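Local atomic coordinates of electron transfer flavoprotein, beta subunit (Thermotoga maritima, PDB entry 7KOE), a protein that binds flavin-adenine dinucleotide as one subunit of an electron transfer flavoprotein assembly and probably passes electrons through it. Residues K19-T24 with A135-T140; E50-L55 with L193-E198. One frame throughout, in Å; residues are numbered along the deposited sequence.

Interaction 1: residues K19-T24 with A135-T140; sequences KQVPDT and AVDGDT. With FAD (flavin-adenine dinucleotide), chain I.
One ion pair and a strip of small side chains join Lys19-Thr24 to Ala135-Thr140, and the cofactor takes part. The Lys19 side chain starts with CG anti to the backbone N (chi1 -167°) and stays extended to its tip, where it meets the Asp137 carboxylate end to end. Lys19 NZ lies 2.9 Å from Asp137 OD1 in a salt bridge whose hydrogen bond is weak. The carboxylate is put there by a chi1 of 45°, which holds CG in the crowded position between the backbone N and the carbonyl carbon. Its other oxygen, Asp137 OD2, rests 3.4 Å from Pro22 CD, so the proline ring borders the ion pair.

Van der Waals contacts flank this pair. Val21 CG1 and Val136 CB are 3.8 Å apart, the two valines crossing at about a right angle, while Val21 CG2 faces the Ala135 methyl. Farther along, Thr24 applies both OG1 and CG2 to Val136 CG1, an oblique crossing.

The cofactor adds a third kind of contact. Ala135 N donates a fairly straight bond to FAD O1A at 3.2 Å (angle 164°), and Thr140 OG1 donates another to FAD O2P, so the loop holds both phosphates. The methylenes of Lys19 lie over the adenine face, Lys19 CD coming 3.4 Å from FAD N7A. Because Lys19 NZ sits beside both Asp137 and the diphosphate, it would probably offset part of their negative charge.

In the fold, Lys19-Thr24 covers the end of strand 13-22, whose backbone pairs with strand 43-45 through Val21 and Ile44. Phe143 of the neighbouring electron transfer flavoprotein chain packs on Thr24 and Asp137. Ala135-Thr140 forms part of the loop that leads from strand 128-132, parallel to strand 13-22 in the sheet, into helix 143-150.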
ATOM      1  N   LYS A  19      -6.228 -29.430  28.658  1.00 24.70           N
ATOM      2  CA  LYS A  19      -5.514 -28.528  27.771  1.00 24.70           C
ATOM      3  C   LYS A  19      -6.506 -27.633  27.052  1.00 24.70           C
ATOM      4  O   LYS A  19      -7.510 -28.116  26.522  1.00 24.70           O
ATOM      5  CB  LYS A  19      -4.677 -29.298  26.754  1.00 24.70           C
ATOM      6  CG  LYS A  19      -3.682 -28.438  26.013  1.00 24.70           C
ATOM      7  CD  LYS A  19      -3.245 -29.093  24.734  1.00 24.70           C
ATOM      8  CE  LYS A  19      -2.394 -28.169  23.902  1.00 24.70           C
ATOM      9  NZ  LYS A  19      -2.249 -28.690  22.525  1.00 24.70           N
ATOM     10  N   GLN A  20      -6.221 -26.337  27.029  1.00 24.22           N
ATOM     11  CA  GLN A  20      -7.038 -25.407  26.269  1.00 24.22           C
ATOM     12  C   GLN A  20      -6.710 -25.536  24.790  1.00 24.22           C
ATOM     13  O   GLN A  20      -5.568 -25.323  24.377  1.00 24.22           O
ATOM     14  CB  GLN A  20      -6.811 -23.982  26.747  1.00 24.22           C
ATOM     15  CG  GLN A  20      -7.905 -23.044  26.331  1.00 24.22           C
ATOM     16  CD  GLN A  20      -7.488 -21.606  26.408  1.00 24.22           C
ATOM     17  OE1 GLN A  20      -6.331 -21.272  26.170  1.00 24.22           O
ATOM     18  NE2 GLN A  20      -8.430 -20.737  26.743  1.00 24.22           N
ATOM     19  N   VAL A  21      -7.713 -25.881  23.996  1.00 24.61           N
ATOM     20  CA  VAL A  21      -7.537 -26.237  22.594  1.00 24.61           C
ATOM     21  C   VAL A  21      -8.434 -25.302  21.792  1.00 24.61           C
ATOM     22  O   VAL A  21      -9.535 -24.982  22.255  1.00 24.61           O
ATOM     23  CB  VAL A  21      -7.872 -27.724  22.379  1.00 24.61           C
ATOM     24  CG1 VAL A  21      -7.998 -28.091  20.918  1.00 24.61           C
ATOM     25  CG2 VAL A  21      -6.829 -28.592  23.039  1.00 24.61           C
ATOM     26  N   PRO A  22      -7.999 -24.792  20.638  1.00 22.03           N
ATOM     27  CA  PRO A  22      -8.913 -24.028  19.780  1.00 22.03           C
ATOM     28  C   PRO A  22     -10.050 -24.896  19.265  1.00 22.03           C
ATOM     29  O   PRO A  22      -9.921 -26.112  19.138  1.00 22.03           O
ATOM     30  CB  PRO A  22      -8.012 -23.558  18.634  1.00 22.03           C
ATOM     31  CG  PRO A  22      -6.642 -23.607  19.185  1.00 22.03           C
ATOM     32  CD  PRO A  22      -6.613 -24.740  20.150  1.00 22.03           C
ATOM     33  N   ASP A  23     -11.184 -24.260  18.978  1.00 23.29           N
ATOM     34  CA  ASP A  23     -12.342 -25.019  18.532  1.00 23.29           C
ATOM     35  C   ASP A  23     -12.139 -25.472  17.097  1.00 23.29           C
ATOM     36  O   ASP A  23     -12.479 -24.755  16.152  1.00 23.29           O
ATOM     37  CB  ASP A  23     -13.624 -24.201  18.659  1.00 23.29           C
ATOM     38  CG  ASP A  23     -14.861 -25.013  18.339  1.00 23.29           C
ATOM     39  OD1 ASP A  23     -15.415 -25.648  19.257  1.00 23.29           O
ATOM     40  OD2 ASP A  23     -15.280 -25.020  17.165  1.00 23.29           O
ATOM     41  N   THR A  24     -11.593 -26.676  16.934  1.00 24.03           N
ATOM     42  CA  THR A  24     -11.165 -27.175  15.636  1.00 24.03           C
ATOM     43  C   THR A  24     -12.313 -27.604  14.740  1.00 24.03           C
ATOM     44  O   THR A  24     -12.070 -27.917  13.570  1.00 24.03           O
ATOM     45  CB  THR A  24     -10.217 -28.343  15.832  1.00 24.03           C
ATOM     46  OG1 THR A  24     -10.864 -29.311  16.662  1.00 24.03           O
ATOM     47  CG2 THR A  24      -8.941 -27.869  16.493  1.00 24.03           C
ATOM     48  N   ALA A 135      -5.001 -34.143  22.495  1.00 30.59           N
ATOM     49  CA  ALA A 135      -5.381 -32.783  22.162  1.00 30.59           C
ATOM     50  C   ALA A 135      -5.718 -32.734  20.682  1.00 30.59           C
ATOM     51  O   ALA A 135      -5.464 -33.685  19.945  1.00 30.59           O
ATOM     52  CB  ALA A 135      -4.259 -31.806  22.482  1.00 30.59           C
ATOM     53  N   VAL A 136      -6.302 -31.629  20.234  1.00 31.36           N
ATOM     54  CA  VAL A 136      -6.616 -31.572  18.815  1.00 31.36           C
ATOM     55  C   VAL A 136      -5.619 -30.699  18.060  1.00 31.36           C
ATOM     56  O   VAL A 136      -5.330 -30.972  16.888  1.00 31.36           O
ATOM     57  CB  VAL A 136      -8.060 -31.103  18.579  1.00 31.36           C
ATOM     58  CG1 VAL A 136      -8.494 -31.461  17.173  1.00 31.36           C
ATOM     59  CG2 VAL A 136      -8.993 -31.728  19.578  1.00 31.36           C
ATOM     60  N   ASP A 137      -5.034 -29.698  18.707  1.00 31.51           N
ATOM     61  CA  ASP A 137      -3.918 -28.970  18.118  1.00 31.51           C
ATOM     62  C   ASP A 137      -2.631 -29.726  18.433  1.00 31.51           C
ATOM     63  O   ASP A 137      -2.207 -29.794  19.592  1.00 31.51           O
ATOM     64  CB  ASP A 137      -3.863 -27.532  18.634  1.00 31.51           C
ATOM     65  CG  ASP A 137      -4.051 -27.441  20.127  1.00 31.51           C
ATOM     66  OD1 ASP A 137      -4.519 -28.432  20.713  1.00 31.51           O
ATOM     67  OD2 ASP A 137      -3.713 -26.390  20.715  1.00 31.51           O
ATOM     68  N   GLY A 138      -2.018 -30.303  17.407  1.00 34.63           N
ATOM     69  CA  GLY A 138      -0.900 -31.195  17.635  1.00 34.63           C
ATOM     70  C   GLY A 138      -1.354 -32.466  18.317  1.00 34.63           C
ATOM     71  O   GLY A 138      -1.004 -32.722  19.469  1.00 34.63           O
ATOM     72  N   ASP A 139      -2.146 -33.269  17.613  1.00 36.33           N
ATOM     73  CA  ASP A 139      -2.762 -34.465  18.181  1.00 36.33           C
ATOM     74  C   ASP A 139      -1.731 -35.586  18.315  1.00 36.33           C
ATOM     75  O   ASP A 139      -1.716 -36.566  17.568  1.00 36.33           O
ATOM     76  CB  ASP A 139      -3.961 -34.874  17.332  1.00 36.33           C
ATOM     77  CG  ASP A 139      -3.652 -34.897  15.848  1.00 36.33           C
ATOM     78  OD1 ASP A 139      -2.517 -34.544  15.470  1.00 36.33           O
ATOM     79  OD2 ASP A 139      -4.551 -35.254  15.058  1.00 36.33           O
ATOM     80  N   THR A 140      -0.858 -35.442  19.311  1.00 33.35           N
ATOM     81  CA  THR A 140       0.155 -36.461  19.560  1.00 33.35           C
ATOM     82  C   THR A 140      -0.339 -37.513  20.542  1.00 33.35           C
ATOM     83  O   THR A 140      -0.214 -38.714  20.288  1.00 33.35           O
ATOM     84  CB  THR A 140       1.442 -35.828  20.094  1.00 33.35           C
ATOM     85  OG1 THR A 140       1.285 -35.527  21.482  1.00 33.35           O
ATOM     86  CG2 THR A 140       1.756 -34.561  19.352  1.00 33.35           C
TER
HETATM   87  PA  FAD I 301      -1.653 -34.539  23.978  1.00 30.92           P
HETATM   88  O1A FAD I 301      -2.129 -35.465  22.912  1.00 30.92           O
HETATM   89  O2A FAD I 301      -0.391 -34.865  24.698  1.00 30.92           O
HETATM   90  O5B FAD I 301      -2.819 -34.317  25.048  1.00 30.92           O
HETATM   91  C5B FAD I 301      -3.203 -35.444  25.866  1.00 30.92           C
HETATM   92  C4B FAD I 301      -3.766 -34.945  27.172  1.00 30.92           C
HETATM   93  O4B FAD I 301      -2.685 -34.453  28.003  1.00 30.92           O
HETATM   94  C3B FAD I 301      -4.733 -33.762  27.091  1.00 30.92           C
HETATM   95  O3B FAD I 301      -6.059 -34.183  26.801  1.00 30.92           O
HETATM   96  C2B FAD I 301      -4.623 -33.215  28.515  1.00 30.92           C
HETATM   97  O2B FAD I 301      -5.368 -33.969  29.444  1.00 30.92           O
HETATM   98  C1B FAD I 301      -3.125 -33.350  28.763  1.00 30.92           C
HETATM   99  N9A FAD I 301      -2.385 -32.178  28.337  1.00 30.92           N
HETATM  100  C8A FAD I 301      -1.922 -31.890  27.084  1.00 30.92           C
HETATM  101  N7A FAD I 301      -1.299 -30.737  27.028  1.00 30.92           N
HETATM  102  C5A FAD I 301      -1.366 -30.240  28.322  1.00 30.92           C
HETATM  103  C6A FAD I 301      -0.895 -29.054  28.913  1.00 30.92           C
HETATM  104  N6A FAD I 301      -0.237 -28.107  28.253  1.00 30.92           N
HETATM  105  N1A FAD I 301      -1.144 -28.878  30.232  1.00 30.92           N
HETATM  106  C2A FAD I 301      -1.811 -29.831  30.892  1.00 30.92           C
HETATM  107  N3A FAD I 301      -2.296 -30.983  30.442  1.00 30.92           N
HETATM  108  C4A FAD I 301      -2.036 -31.124  29.134  1.00 30.92           C
HETATM  109  N1  FAD I 301       4.935 -31.883  20.675  1.00 30.92           N
HETATM  110  C2  FAD I 301       5.526 -33.094  20.616  1.00 30.92           C
HETATM  111  O2  FAD I 301       5.987 -33.620  21.626  1.00 30.92           O
HETATM  112  N3  FAD I 301       5.636 -33.784  19.456  1.00 30.92           N
HETATM  113  C4  FAD I 301       5.154 -33.290  18.271  1.00 30.92           C
HETATM  114  O4  FAD I 301       5.273 -33.945  17.248  1.00 30.92           O
HETATM  115  C4X FAD I 301       4.535 -32.032  18.287  1.00 30.92           C
HETATM  116  N5  FAD I 301       4.073 -31.549  17.164  1.00 30.92           N
HETATM  117  C5X FAD I 301       3.476 -30.317  17.209  1.00 30.92           C
HETATM  118  C6  FAD I 301       2.976 -29.777  16.012  1.00 30.92           C
HETATM  119  C7  FAD I 301       2.368 -28.547  15.980  1.00 30.92           C
HETATM  120  C7M FAD I 301       1.845 -27.997  14.678  1.00 30.92           C
HETATM  121  C8  FAD I 301       2.238 -27.806  17.177  1.00 30.92           C
HETATM  122  C8M FAD I 301       1.572 -26.455  17.167  1.00 30.92           C
HETATM  123  C9  FAD I 301       2.721 -28.326  18.358  1.00 30.92           C
HETATM  124  C9A FAD I 301       3.347 -29.581  18.401  1.00 30.92           C
HETATM  125  N10 FAD I 301       3.848 -30.133  19.575  1.00 30.92           N
HETATM  126  C10 FAD I 301       4.459 -31.370  19.562  1.00 30.92           C
HETATM  127  C1' FAD I 301       3.729 -29.391  20.842  1.00 30.92           C
HETATM  128  C2' FAD I 301       2.936 -30.157  21.882  1.00 30.92           C
HETATM  129  O2' FAD I 301       1.551 -30.083  21.583  1.00 30.92           O
HETATM  130  C3' FAD I 301       3.165 -29.590  23.284  1.00 30.92           C
HETATM  131  O3' FAD I 301       4.423 -30.044  23.763  1.00 30.92           O
HETATM  132  C4' FAD I 301       2.066 -29.967  24.281  1.00 30.92           C
HETATM  133  O4' FAD I 301       2.558 -29.867  25.619  1.00 30.92           O
HETATM  134  C5' FAD I 301       1.535 -31.362  24.054  1.00 30.92           C
HETATM  135  O5' FAD I 301       0.187 -31.287  23.524  1.00 30.92           O
HETATM  136  P   FAD I 301      -0.312 -32.419  22.511  1.00 30.92           P
HETATM  137  O1P FAD I 301      -0.842 -31.775  21.275  1.00 30.92           O
HETATM  138  O2P FAD I 301       0.787 -33.414  22.374  1.00 30.92           O
HETATM  139  O3P FAD I 301      -1.507 -33.080  23.341  1.00 30.92           O

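Interaction 2: residues E50-L55 with L193-E198; sequences ERALEL and LTITDE
Three residues on one side of helix 47-63, Arg51, Ala52 and Leu55, lie against the end of strand 191-195 and the turn that follows it. Arg51 has the most elaborate conformation. Its CG is anti to the carbonyl carbon, and a bend at chi2 (-67°) folds the chain over the backbone of Thr196 and Asp197, with Arg51 CG 3.3 Å from Thr196 O. Arg51 NE then donates to Asp197 O at 3.0 Å, reaching a lone pair in the carbonyl plane, although the oxygen lies 25° out of the guanidinium plane. Asp197 OD2 sits above one face of the guanidinium, toward its rim and 3.8 Å from Arg51 NH2, with the carboxylate plane turned 66° from that of the guanidinium; this is a long salt bridge of charge alone, since no N-H points at the oxygen. An alanine in place of Arg51 would lose the bond to Asp197 O and the ion pair, and would probably loosen the turn's hold on the helix.

Deeper in, Ile195 divides its branches between helix residues. Ile195 CG1, anti to the carbonyl carbon, meets Ala52 CB at 3.9 Å, while CG2, anti to the backbone N, lies against Arg51 CB. Ile195 CD1 goes on to Leu55 CD2 at 3.8 Å, the two side chains crossing at about a right angle. For Leu55, CG anti to the backbone N, together with chi2, brings CD2 to that spot, where Leu193 CD1 is a looser neighbour.

Leu130 of the adjoining parallel strand 128-132 touches both Ala52 and Leu55. The arrangement is the helix-on-sheet layer of an alpha/beta nucleotide-binding fold, consistent with the HUP clan, here beside the FAD site.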
ATOM      1  N   GLU A  50     -13.108 -33.198  28.309  1.00 26.73           N
ATOM      2  CA  GLU A  50     -14.421 -33.034  28.916  1.00 26.73           C
ATOM      3  C   GLU A  50     -14.971 -34.365  29.404  1.00 26.73           C
ATOM      4  O   GLU A  50     -15.735 -34.402  30.372  1.00 26.73           O
ATOM      5  CB  GLU A  50     -15.385 -32.387  27.927  1.00 26.73           C
ATOM      6  CG  GLU A  50     -15.134 -30.912  27.695  1.00 26.73           C
ATOM      7  CD  GLU A  50     -15.816 -30.391  26.445  1.00 26.73           C
ATOM      8  OE1 GLU A  50     -16.803 -31.015  25.999  1.00 26.73           O
ATOM      9  OE2 GLU A  50     -15.367 -29.359  25.905  1.00 26.73           O
ATOM     10  N   ARG A  51     -14.584 -35.465  28.756  1.00 25.91           N
ATOM     11  CA  ARG A  51     -14.937 -36.785  29.261  1.00 25.91           C
ATOM     12  C   ARG A  51     -14.111 -37.143  30.483  1.00 25.91           C
ATOM     13  O   ARG A  51     -14.575 -37.891  31.348  1.00 25.91           O
ATOM     14  CB  ARG A  51     -14.750 -37.835  28.171  1.00 25.91           C
ATOM     15  CG  ARG A  51     -15.129 -37.368  26.783  1.00 25.91           C
ATOM     16  CD  ARG A  51     -16.613 -37.129  26.680  1.00 25.91           C
ATOM     17  NE  ARG A  51     -17.105 -37.201  25.311  1.00 25.91           N
ATOM     18  CZ  ARG A  51     -17.081 -36.189  24.453  1.00 25.91           C
ATOM     19  NH1 ARG A  51     -16.580 -35.019  24.815  1.00 25.91           N
ATOM     20  NH2 ARG A  51     -17.555 -36.348  23.229  1.00 25.91           N
ATOM     21  N   ALA A  52     -12.886 -36.624  30.568  1.00 23.41           N
ATOM     22  CA  ALA A  52     -12.065 -36.849  31.749  1.00 23.41           C
ATOM     23  C   ALA A  52     -12.575 -36.042  32.933  1.00 23.41           C
ATOM     24  O   ALA A  52     -12.515 -36.506  34.076  1.00 23.41           O
ATOM     25  CB  ALA A  52     -10.611 -36.497  31.452  1.00 23.41           C
ATOM     26  N   LEU A  53     -13.074 -34.831  32.680  1.00 24.32           N
ATOM     27  CA  LEU A  53     -13.624 -34.014  33.754  1.00 24.32           C
ATOM     28  C   LEU A  53     -14.963 -34.547  34.232  1.00 24.32           C
ATOM     29  O   LEU A  53     -15.286 -34.429  35.417  1.00 24.32           O
ATOM     30  CB  LEU A  53     -13.780 -32.569  33.294  1.00 24.32           C
ATOM     31  CG  LEU A  53     -12.502 -31.791  33.032  1.00 24.32           C
ATOM     32  CD1 LEU A  53     -12.806 -30.551  32.233  1.00 24.32           C
ATOM     33  CD2 LEU A  53     -11.846 -31.439  34.324  1.00 24.32           C
ATOM     34  N   GLU A  54     -15.757 -35.120  33.330  1.00 27.77           N
ATOM     35  CA  GLU A  54     -17.046 -35.668  33.727  1.00 27.77           C
ATOM     36  C   GLU A  54     -16.866 -36.954  34.523  1.00 27.77           C
ATOM     37  O   GLU A  54     -17.610 -37.205  35.478  1.00 27.77           O
ATOM     38  CB  GLU A  54     -17.918 -35.882  32.488  1.00 27.77           C
ATOM     39  CG  GLU A  54     -19.055 -36.884  32.618  1.00 27.77           C
ATOM     40  CD  GLU A  54     -20.119 -36.469  33.613  1.00 27.77           C
ATOM     41  OE1 GLU A  54     -20.303 -35.256  33.831  1.00 27.77           O
ATOM     42  OE2 GLU A  54     -20.783 -37.363  34.177  1.00 27.77           O
ATOM     43  N   LEU A  55     -15.859 -37.758  34.168  1.00 27.85           N
ATOM     44  CA  LEU A  55     -15.521 -38.931  34.967  1.00 27.85           C
ATOM     45  C   LEU A  55     -15.012 -38.531  36.343  1.00 27.85           C
ATOM     46  O   LEU A  55     -15.316 -39.190  37.343  1.00 27.85           O
ATOM     47  CB  LEU A  55     -14.475 -39.775  34.242  1.00 27.85           C
ATOM     48  CG  LEU A  55     -13.899 -40.970  34.998  1.00 27.85           C
ATOM     49  CD1 LEU A  55     -14.956 -42.038  35.181  1.00 27.85           C
ATOM     50  CD2 LEU A  55     -12.690 -41.525  34.283  1.00 27.85           C
ATOM     51  N   LEU A 193      -4.862 -42.559  33.931  1.00 25.94           N
ATOM     52  CA  LEU A 193      -5.794 -42.912  32.880  1.00 25.94           C
ATOM     53  C   LEU A 193      -5.637 -41.969  31.695  1.00 25.94           C
ATOM     54  O   LEU A 193      -4.947 -40.952  31.758  1.00 25.94           O
ATOM     55  CB  LEU A 193      -7.226 -42.883  33.398  1.00 25.94           C
ATOM     56  CG  LEU A 193      -7.613 -44.032  34.321  1.00 25.94           C
ATOM     57  CD1 LEU A 193      -9.074 -43.967  34.687  1.00 25.94           C
ATOM     58  CD2 LEU A 193      -7.324 -45.317  33.631  1.00 25.94           C
ATOM     59  N   THR A 194      -6.285 -42.329  30.596  1.00 25.25           N
ATOM     60  CA  THR A 194      -6.225 -41.547  29.367  1.00 25.25           C
ATOM     61  C   THR A 194      -7.534 -41.810  28.639  1.00 25.25           C
ATOM     62  O   THR A 194      -7.735 -42.894  28.088  1.00 25.25           O
ATOM     63  CB  THR A 194      -5.004 -41.933  28.536  1.00 25.25           C
ATOM     64  OG1 THR A 194      -3.815 -41.498  29.206  1.00 25.25           O
ATOM     65  CG2 THR A 194      -5.034 -41.306  27.183  1.00 25.25           C
ATOM     66  N   ILE A 195      -8.427 -40.833  28.672  1.00 25.33           N
ATOM     67  CA  ILE A 195      -9.846 -41.036  28.409  1.00 25.33           C
ATOM     68  C   ILE A 195     -10.163 -40.671  26.968  1.00 25.33           C
ATOM     69  O   ILE A 195      -9.667 -39.667  26.446  1.00 25.33           O
ATOM     70  CB  ILE A 195     -10.691 -40.200  29.389  1.00 25.33           C
ATOM     71  CG1 ILE A 195     -10.149 -40.331  30.811  1.00 25.33           C
ATOM     72  CG2 ILE A 195     -12.129 -40.622  29.348  1.00 25.33           C
ATOM     73  CD1 ILE A 195     -10.278 -41.703  31.398  1.00 25.33           C
ATOM     74  N   THR A 196     -10.995 -41.485  26.323  1.00 29.16           N
ATOM     75  CA  THR A 196     -11.476 -41.214  24.980  1.00 29.16           C
ATOM     76  C   THR A 196     -12.801 -40.457  25.022  1.00 29.16           C
ATOM     77  O   THR A 196     -13.299 -40.079  26.081  1.00 29.16           O
ATOM     78  CB  THR A 196     -11.643 -42.513  24.200  1.00 29.16           C
ATOM     79  OG1 THR A 196     -12.565 -43.362  24.887  1.00 29.16           O
ATOM     80  CG2 THR A 196     -10.323 -43.216  24.058  1.00 29.16           C
ATOM     81  N   ASP A 197     -13.387 -40.243  23.841  1.00 32.46           N
ATOM     82  CA  ASP A 197     -14.705 -39.629  23.753  1.00 32.46           C
ATOM     83  C   ASP A 197     -15.813 -40.584  24.163  1.00 32.46           C
ATOM     84  O   ASP A 197     -16.878 -40.138  24.597  1.00 32.46           O
ATOM     85  CB  ASP A 197     -14.990 -39.151  22.330  1.00 32.46           C
ATOM     86  CG  ASP A 197     -13.944 -38.199  21.808  1.00 32.46           C
ATOM     87  OD1 ASP A 197     -13.128 -38.624  20.962  1.00 32.46           O
ATOM     88  OD2 ASP A 197     -13.940 -37.023  22.226  1.00 32.46           O
ATOM     89  N   GLU A 198     -15.591 -41.887  24.030  1.00 33.87           N
ATOM     90  CA  GLU A 198     -16.657 -42.863  24.175  1.00 33.87           C
ATOM     91  C   GLU A 198     -16.890 -43.292  25.613  1.00 33.87           C
ATOM     92  O   GLU A 198     -17.699 -44.195  25.843  1.00 33.87           O
ATOM     93  CB  GLU A 198     -16.371 -44.101  23.320  1.00 33.87           C
ATOM     94  CG  GLU A 198     -16.384 -43.859  21.819  1.00 33.87           C
ATOM     95  CD  GLU A 198     -15.021 -43.488  21.271  1.00 33.87           C
ATOM     96  OE1 GLU A 198     -14.038 -43.544  22.037  1.00 33.87           O
ATOM     97  OE2 GLU A 198     -14.931 -43.138  20.076  1.00 33.87           O
TER

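Interactions 1 and 2 have centres 15 Å apart and do not touch, their nearest atoms being about 8 Å from each other. Along the chain the segments alternate: 19-24, then 50-55, then 135-140, then 193-198, so the two contacts interlock in sequence. Both reach the same mixed sheet, in which strand 128-132 lies between strands 13-22 and 191-195 and runs parallel to both. Interaction 1 joins the end of the first of these strands to the loop after the middle one, at the cofactor; interaction 2 lays helix 47-63 on the third. Asp49, which binds FAD, immediately precedes 50-55, so the helix packed on the sheet also carries a cofactor ligand.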